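PDB 2WAG: lysozyme, putative from Bacillus anthracis, which probably hydrolyses the glycosidic bonds of bacterial cell-wall peptidoglycan as a family GH25 lysozyme, apparently with retention of anomeric configuration. Local coordinates for residues 110-114 with 115-119; 143-146 with 147-151; 26-30 with 31-35. One frame throughout, in Å; residues are numbered along the deposited sequence. Where two conformers were deposited one is given.

Interaction 1: residues 110-114 with 115-119; sequences ANKKD and NPPKR
Lys112 and Asn115 are the two ends of the second of two overlapping beta turns of type I/III, a short winding in the loop that joins strand 103-106 to helix 119-137 of the GH25 barrel. The backbone gives the evidence: residues 112-114 keep helical torsions, Asp114 N bonds to Asn111 O in the first turn, and Asn115 N reaches Lys112 O at 3.3 Å in the second. That bond is bent, 145° at the hydrogen, with its donor standing above the Lys112 carbonyl plane. The winding ends at Pro116, whose N lies 3.4 Å from Lys112 O without a hydrogen to give; Pro116 CA makes a CH...O contact to Lys112 O at 3.5 Å instead.

Asn115 directs its CB away from the first turn, but water links its amide back: one molecule accepts from Asn115 ND2 at 3.1 Å and donates to Asn111 O at 2.8 Å. A second Asn115 conformer was deposited, so this bridge is tentative. The carboxylate of Asp114 leads outward, and its OD1 accepts from the backbone N of Lys171 of the second subunit.

Lys112, also deposited in two conformers, bends at chi2 (-72°) and again at chi3, which carries CE across the Pro117 ring at about a right angle, 4.1 Å from Pro117 CG. Its NZ forms a salt bridge with Asp79 and gives a second water a weak bond; that same water donates to Asn115 O at 2.8 Å.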
loop_
_atom_site.group_PDB
_atom_site.type_symbol
_atom_site.label_atom_id
_atom_site.label_comp_id
_atom_site.label_asym_id
_atom_site.label_seq_id
_atom_site.Cartn_x
_atom_site.Cartn_y
_atom_site.Cartn_z
ATOM N N ALA A 110 7.669 6.506 8.311
ATOM C CA ALA A 110 7.464 7.696 9.130
ATOM C C ALA A 110 7.581 8.967 8.292
ATOM O O ALA A 110 6.888 9.123 7.286
ATOM C CB ALA A 110 8.456 7.722 10.281
ATOM N N ASN A 111 8.460 9.873 8.710
ATOM C CA ASN A 111 8.640 11.146 8.016
ATOM C C ASN A 111 9.942 11.219 7.221
ATOM O O ASN A 111 10.333 12.287 6.751
ATOM C CB ASN A 111 8.569 12.308 9.008
ATOM C CG ASN A 111 7.208 12.435 9.663
ATOM O OD1 ASN A 111 7.106 12.679 10.865
ATOM N ND2 ASN A 111 6.152 12.272 8.872
ATOM N N LYS A 112 10.629 10.087 7.096
ATOM C CA LYS A 112 12.010 10.091 6.621
ATOM C C LYS A 112 12.150 10.607 5.187
ATOM O O LYS A 112 13.188 11.154 4.806
ATOM C CB LYS A 112 12.653 8.705 6.782
ATOM C CG LYS A 112 12.572 8.126 8.196
ATOM C CD LYS A 112 13.497 8.817 9.200
ATOM C CE LYS A 112 14.856 9.199 8.632
ATOM N NZ LYS A 112 15.683 9.858 9.677
ATOM N N LYS A 113 11.107 10.458 4.374
ATOM C CA LYS A 113 11.186 10.929 3.009
ATOM C C LYS A 113 11.107 12.466 2.896
ATOM O O LYS A 113 11.497 13.019 1.877
ATOM C CB LYS A 113 10.156 10.232 2.102
ATOM C CG LYS A 113 10.362 10.535 0.624
ATOM C CD LYS A 113 9.391 9.802 -0.305
ATOM C CE LYS A 113 9.319 10.517 -1.665
ATOM N NZ LYS A 113 8.410 9.847 -2.631
ATOM N N ASP A 114 10.634 13.148 3.942
ATOM C CA ASP A 114 10.654 14.627 3.939
ATOM C C ASP A 114 12.079 15.167 3.946
ATOM O O ASP A 114 12.327 16.282 3.510
ATOM C CB ASP A 114 9.910 15.194 5.154
ATOM C CG ASP A 114 8.394 15.090 5.038
ATOM O OD1 ASP A 114 7.852 15.329 3.941
ATOM O OD2 ASP A 114 7.751 14.815 6.076
ATOM N N ASN A 115 13.009 14.383 4.475
ATOM C CA ASN A 115 14.413 14.781 4.539
ATOM C C ASN A 115 15.285 13.550 4.386
ATOM O O ASN A 115 15.801 13.020 5.374
ATOM C CB ASN A 115 14.702 15.465 5.870
ATOM C CG ASN A 115 13.932 16.754 6.035
ATOM O OD1 ASN A 115 14.285 17.779 5.443
ATOM N ND2 ASN A 115 12.879 16.716 6.843
ATOM N N PRO A 116 15.427 13.074 3.145
ATOM C CA PRO A 116 16.051 11.757 2.969
ATOM C C PRO A 116 17.475 11.699 3.508
ATOM O O PRO A 116 18.279 12.628 3.304
ATOM C CB PRO A 116 16.053 11.565 1.455
ATOM C CG PRO A 116 14.889 12.427 0.966
ATOM C CD PRO A 116 14.886 13.615 1.884
ATOM N N PRO A 117 17.800 10.606 4.184
ATOM C CA PRO A 117 19.169 10.387 4.630
ATOM C C PRO A 117 20.155 10.443 3.476
ATOM O O PRO A 117 19.811 10.163 2.318
ATOM C CB PRO A 117 19.107 8.973 5.202
ATOM C CG PRO A 117 17.715 8.870 5.728
ATOM C CD PRO A 117 16.876 9.576 4.700
ATOM N N LYS A 118 21.395 10.811 3.794
ATOM C CA LYS A 118 22.420 10.871 2.777
ATOM C C LYS A 118 22.893 9.477 2.410
ATOM O O LYS A 118 23.007 8.633 3.264
ATOM C CB LYS A 118 23.619 11.636 3.306
ATOM C CG LYS A 118 23.273 13.048 3.661
ATOM C CD LYS A 118 22.886 13.796 2.410
ATOM N N ARG A 119 23.156 9.254 1.139
ATOM C CA ARG A 119 23.604 7.942 0.691
ATOM C C ARG A 119 24.816 7.440 1.470
ATOM O O ARG A 119 24.864 6.279 1.835
ATOM C CB ARG A 119 23.908 7.981 -0.802
ATOM C CG ARG A 119 24.325 6.641 -1.384
ATOM C CD ARG A 119 24.509 6.778 -2.891
ATOM N NE ARG A 119 25.137 5.611 -3.495
ATOM C CZ ARG A 119 24.525 4.714 -4.275
ATOM N NH1 ARG A 119 23.231 4.813 -4.592
ATOM N NH2 ARG A 119 25.243 3.730 -4.766
HETATM O O HOH W 1 12.151 13.978 8.128
HETATM O O HOH W 2 14.836 12.396 7.926
#

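Interaction 2: residues 143-146 with 147-151; sequences LYAT and QEAYD
In the beta-alpha-beta unit formed by strand 142-145, helix 147-154 and strand 162-166, Thr146 is the N-cap residue at which the barrel strand turns into its helix, and it meets Ala149 and Tyr150 in the first helical turn. The reversal is sharp: the axes of 143-145 and 147-151 run at 121° and approach to 7.8 Å.

Thr146 makes the turn with both of its oxygens. Chi1 of 58° sets OG1 between the backbone N and the carbonyl carbon, from where it accepts from Ala149 N at 3.3 Å; the bond is nearly straight, 160° at the hydrogen, but long enough to count as weak. The hydroxyl also lies 3.4 Å from Ala149 CB. Thr146 O takes the first regular i to i+4 bond of the helix from Tyr150 N at 2.8 Å, the donor almost in line with the C=O. OG1 thus serves an N-H of the first turn that lacks an i-4 partner within the helix, while the carbonyl of the same residue starts the regular bonding; the Thr146 side chain also packs on Arg166.

Beyond the cap, Tyr150 extends its CG anti to its backbone N; the end of the side chain leads off from Thr146, and the side chain packs on Ile163 and Leu174, with OH hydrogen-bonded to Asp176. It comes within about 3 Å of the magnesium ion, whose site includes Ile154 and Ala157. At its base Tyr150 CB sits 3.2 Å from Thr146 O, and Ala145 CB, pointing from the strand toward the helix, closes the contact 4.1 Å from Tyr150 CB.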
loop_
_atom_site.group_PDB
_atom_site.type_symbol
_atom_site.label_atom_id
_atom_site.label_comp_id
_atom_site.label_asym_id
_atom_site.label_seq_id
_atom_site.Cartn_x
_atom_site.Cartn_y
_atom_site.Cartn_z
ATOM N N LEU A 143 18.819 -7.707 -0.207
ATOM C CA LEU A 143 18.288 -6.380 0.092
ATOM C C LEU A 143 16.944 -6.213 -0.602
ATOM O O LEU A 143 16.875 -6.349 -1.832
ATOM C CB LEU A 143 19.231 -5.279 -0.393
ATOM C CG LEU A 143 20.643 -5.320 0.202
ATOM C CD1 LEU A 143 21.509 -4.239 -0.417
ATOM C CD2 LEU A 143 20.611 -5.178 1.742
ATOM N N TYR A 144 15.897 -5.942 0.184
ATOM C CA TYR A 144 14.607 -5.547 -0.374
ATOM C C TYR A 144 14.571 -4.039 -0.419
ATOM O O TYR A 144 14.982 -3.377 0.546
ATOM C CB TYR A 144 13.477 -6.038 0.521
ATOM C CG TYR A 144 12.126 -5.436 0.168
ATOM C CD1 TYR A 144 11.259 -6.063 -0.732
ATOM C CD2 TYR A 144 11.722 -4.225 0.748
ATOM C CE1 TYR A 144 10.015 -5.498 -1.035
ATOM C CE2 TYR A 144 10.497 -3.644 0.436
ATOM C CZ TYR A 144 9.639 -4.292 -0.437
ATOM O OH TYR A 144 8.407 -3.729 -0.692
ATOM N N ALA A 145 14.053 -3.513 -1.482
ATOM C CA ALA A 145 13.866 -2.065 -1.606
ATOM C C ALA A 145 12.677 -1.708 -2.465
ATOM O O ALA A 145 12.342 -2.445 -3.324
ATOM C CB ALA A 145 15.117 -1.406 -2.193
ATOM N N THR A 146 12.119 -0.538 -2.189
ATOM C CA THR A 146 11.194 0.090 -3.125
ATOM C C THR A 146 12.006 0.770 -4.242
ATOM O O THR A 146 13.232 0.973 -4.122
ATOM C CB THR A 146 10.370 1.149 -2.398
ATOM O OG1 THR A 146 11.287 2.090 -1.825
ATOM C CG2 THR A 146 9.486 0.512 -1.313
ATOM N N GLN A 147 11.342 1.144 -5.330
ATOM C CA GLN A 147 12.014 1.830 -6.421
ATOM C C GLN A 147 12.745 3.087 -5.948
ATOM O O GLN A 147 13.897 3.317 -6.312
ATOM C CB GLN A 147 11.006 2.176 -7.528
ATOM C CG GLN A 147 11.635 2.759 -8.799
ATOM C CD GLN A 147 10.601 3.348 -9.753
ATOM O OE1 GLN A 147 9.668 4.034 -9.334
ATOM N NE2 GLN A 147 10.770 3.089 -11.038
ATOM N N GLU A 148 12.072 3.899 -5.142
ATOM C CA GLU A 148 12.693 5.152 -4.710
ATOM C C GLU A 148 13.912 4.904 -3.822
ATOM O O GLU A 148 14.946 5.575 -3.973
ATOM C CB GLU A 148 11.654 6.052 -4.021
ATOM C CG GLU A 148 10.614 6.580 -5.014
ATOM C CD GLU A 148 9.630 7.526 -4.412
ATOM O OE1 GLU A 148 9.324 7.390 -3.206
ATOM O OE2 GLU A 148 9.145 8.412 -5.159
ATOM N N ALA A 149 13.802 3.953 -2.897
ATOM C CA ALA A 149 14.940 3.645 -2.046
ATOM C C ALA A 149 16.065 2.991 -2.851
ATOM O O ALA A 149 17.249 3.266 -2.614
ATOM C CB ALA A 149 14.504 2.782 -0.856
ATOM N N TYR A 150 15.710 2.127 -3.799
ATOM C CA TYR A 150 16.717 1.522 -4.639
ATOM C C TYR A 150 17.471 2.624 -5.384
ATOM O O TYR A 150 18.711 2.659 -5.387
ATOM C CB TYR A 150 16.073 0.549 -5.634
ATOM C CG TYR A 150 17.105 -0.180 -6.461
ATOM C CD1 TYR A 150 17.666 -1.365 -5.992
ATOM C CD2 TYR A 150 17.548 0.314 -7.692
ATOM C CE1 TYR A 150 18.632 -2.038 -6.720
ATOM C CE2 TYR A 150 18.507 -0.361 -8.438
ATOM C CZ TYR A 150 19.061 -1.535 -7.936
ATOM O OH TYR A 150 20.007 -2.210 -8.674
ATOM N N ASP A 151 16.745 3.532 -6.020
ATOM C CA ASP A 151 17.416 4.532 -6.854
ATOM C C ASP A 151 18.326 5.450 -6.044
ATOM O O ASP A 151 19.364 5.882 -6.537
ATOM C CB ASP A 151 16.387 5.335 -7.649
ATOM C CG ASP A 151 15.745 4.518 -8.759
ATOM O OD1 ASP A 151 16.228 3.404 -9.070
ATOM O OD2 ASP A 151 14.757 5.023 -9.330
#

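Interaction 3: residues 26-30 with 31-35; sequences GDIDW and RELEK
Asp29 reaches forward over Arg31 and Glu32 as the N-cap of helix 30-34, and its side chain can be followed outward from CB. CB lies 3.9 Å from Glu32 CB. Because chi1 is -179°, CG is anti to the backbone N and swings over the first turn, 3.5 Å from Glu32 CB. OD1 then accepts from Glu32 N at 3.1 Å, with 152° at the hydrogen; the donor comes from well above the carboxylate plane, 68° out of it. OD1 also lies in a weak salt bridge with Arg31 NE, but this is doubtful: Arg31 CG is very close to the same oxygen, and Arg31 was deposited in two conformers. OD2, the other tip, is bonded to Tyr194 OH, which with OD1 at the helix amide fixes the rotation of the carboxylate. Glu32 OE2, bonded to Tyr194 N, is anchored to the same residue.

The backbone of Asp29 joins in, since its O accepts from Leu33 N at 3.2 Å in the carbonyl plane, and Trp30 O follows with Glu34 N at 2.9 Å.

Alongside the cap lies a hydrophobic staple: Ile28, the residue before the N-cap, places CG2 3.6 Å from Leu33 CD1, four residues beyond the cap. In this Ile28 conformer, one of two, CG2 also sits over the centre of one face of the Trp30 indole. Leu33 CD1 comes obliquely to the same ring, 3.9 Å from Trp30 CZ3.

Trp30 carries this apolar cluster inward: its side chain packs on Val19 and Val21 of strand 17-21 and on Asn62 and Ala63 of helix 56-64, where NE1 is bonded to Asn59, so that the short helix 30-34 is seated against both elements.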
loop_
_atom_site.group_PDB
_atom_site.type_symbol
_atom_site.label_atom_id
_atom_site.label_comp_id
_atom_site.label_asym_id
_atom_site.label_seq_id
_atom_site.Cartn_x
_atom_site.Cartn_y
_atom_site.Cartn_z
ATOM N N GLY A 26 -1.840 -10.519 10.791
ATOM C CA GLY A 26 -2.660 -11.271 11.751
ATOM C C GLY A 26 -2.257 -12.729 11.860
ATOM O O GLY A 26 -1.098 -13.090 11.640
ATOM N N ASP A 27 -3.218 -13.564 12.237
ATOM C CA ASP A 27 -3.012 -14.992 12.438
ATOM C C ASP A 27 -2.981 -15.694 11.080
ATOM O O ASP A 27 -3.987 -15.747 10.375
ATOM C CB ASP A 27 -4.167 -15.532 13.295
ATOM C CG ASP A 27 -3.902 -16.921 13.845
ATOM O OD1 ASP A 27 -2.799 -17.466 13.650
ATOM O OD2 ASP A 27 -4.812 -17.475 14.499
ATOM N N ILE A 28 -1.832 -16.238 10.723
ATOM C CA ILE A 28 -1.679 -16.880 9.435
ATOM C C ILE A 28 -1.791 -18.386 9.558
ATOM O O ILE A 28 -1.180 -18.999 10.436
ATOM C CB ILE A 28 -0.329 -16.524 8.828
ATOM C CG1 ILE A 28 -0.276 -15.032 8.510
ATOM C CG2 ILE A 28 -0.057 -17.370 7.591
ATOM C CD1 ILE A 28 1.116 -14.526 8.411
ATOM N N ASP A 29 -2.592 -18.976 8.674
ATOM C CA ASP A 29 -2.710 -20.415 8.592
ATOM C C ASP A 29 -1.668 -20.858 7.561
ATOM O O ASP A 29 -1.906 -20.816 6.350
ATOM C CB ASP A 29 -4.121 -20.800 8.136
ATOM C CG ASP A 29 -4.327 -22.308 8.058
ATOM O OD1 ASP A 29 -3.345 -23.066 7.991
ATOM O OD2 ASP A 29 -5.504 -22.743 8.077
ATOM N N TRP A 30 -0.499 -21.255 8.046
ATOM C CA TRP A 30 0.618 -21.554 7.153
ATOM C C TRP A 30 0.351 -22.781 6.299
ATOM O O TRP A 30 0.754 -22.829 5.134
ATOM C CB TRP A 30 1.924 -21.703 7.957
ATOM C CG TRP A 30 2.368 -20.363 8.467
ATOM C CD1 TRP A 30 2.165 -19.825 9.705
ATOM C CD2 TRP A 30 3.019 -19.355 7.694
ATOM N NE1 TRP A 30 2.682 -18.543 9.752
ATOM C CE2 TRP A 30 3.219 -18.239 8.530
ATOM C CE3 TRP A 30 3.454 -19.293 6.370
ATOM C CZ2 TRP A 30 3.834 -17.066 8.073
ATOM C CZ3 TRP A 30 4.062 -18.131 5.920
ATOM C CH2 TRP A 30 4.249 -17.036 6.765
ATOM N N ARG A 31 -0.361 -23.758 6.848
ATOM C CA ARG A 31 -0.699 -24.933 6.054
ATOM C C ARG A 31 -1.603 -24.562 4.872
ATOM O O ARG A 31 -1.498 -25.138 3.789
ATOM C CB ARG A 31 -1.329 -26.032 6.922
ATOM C CG ARG A 31 -2.058 -25.542 8.172
ATOM C CD ARG A 31 -1.124 -25.329 9.390
ATOM N NE ARG A 31 -0.912 -23.919 9.717
ATOM C CZ ARG A 31 -0.341 -23.463 10.840
ATOM N NH1 ARG A 31 0.143 -24.306 11.748
ATOM N NH2 ARG A 31 -0.192 -22.161 11.018
ATOM N N GLU A 32 -2.487 -23.592 5.075
ATOM C CA GLU A 32 -3.354 -23.142 4.004
ATOM C C GLU A 32 -2.593 -22.397 2.913
ATOM O O GLU A 32 -2.881 -22.551 1.715
ATOM C CB GLU A 32 -4.500 -22.297 4.546
ATOM C CG GLU A 32 -5.657 -22.189 3.569
ATOM C CD GLU A 32 -6.393 -23.517 3.314
ATOM O OE1 GLU A 32 -6.195 -24.504 4.042
ATOM O OE2 GLU A 32 -7.184 -23.572 2.352
ATOM N N LEU A 33 -1.595 -21.598 3.304
ATOM C CA LEU A 33 -0.736 -20.967 2.286
ATOM C C LEU A 33 0.042 -22.005 1.496
ATOM O O LEU A 33 0.200 -21.895 0.267
ATOM C CB LEU A 33 0.223 -19.926 2.888
ATOM C CG LEU A 33 -0.426 -18.650 3.428
ATOM C CD1 LEU A 33 0.627 -17.760 4.113
ATOM C CD2 LEU A 33 -1.142 -17.883 2.322
ATOM N N GLU A 34 0.557 -23.008 2.198
ATOM C CA GLU A 34 1.283 -24.077 1.532
ATOM C C GLU A 34 0.400 -24.764 0.474
ATOM O O GLU A 34 0.857 -25.079 -0.618
ATOM C CB GLU A 34 1.785 -25.077 2.573
ATOM C CG GLU A 34 2.507 -26.271 1.992
ATOM C CD GLU A 34 3.047 -27.187 3.056
ATOM O OE1 GLU A 34 2.344 -27.479 4.037
ATOM O OE2 GLU A 34 4.211 -27.599 2.907
ATOM N N LYS A 35 -0.875 -24.952 0.812
ATOM C CA LYS A 35 -1.857 -25.538 -0.106
ATOM C C LYS A 35 -2.184 -24.697 -1.329
ATOM O O LYS A 35 -2.784 -25.206 -2.263
ATOM C CB LYS A 35 -3.129 -25.881 0.657
ATOM C CG LYS A 35 -2.948 -27.093 1.541
ATOM C CD LYS A 35 -4.198 -27.387 2.337
ATOM C CE LYS A 35 -3.953 -28.569 3.252
ATOM N NZ LYS A 35 -5.130 -28.843 4.147
#

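Interactions 1 and 2 are neighbours, with centres 13 Å apart, and a salt bridge joins them: Lys113 NZ to Glu148 OE1 at 2.7 Å ties the loop turn to the helix that Thr146 caps. The side chains of Lys113 and Gln147 each come within about 5 Å of a bound sulfate, probably from the crystallisation liquor. Interaction 3 lies across the chain's centre, its centre 28 Å from that of interaction 2 and 35 Å from that of interaction 1. Interactions 1 and 3 follow strands 103-106 and 17-21 in the chain, whereas interaction 2 spans a strand-to-helix junction beside the magnesium ion; none can be assigned to the active site.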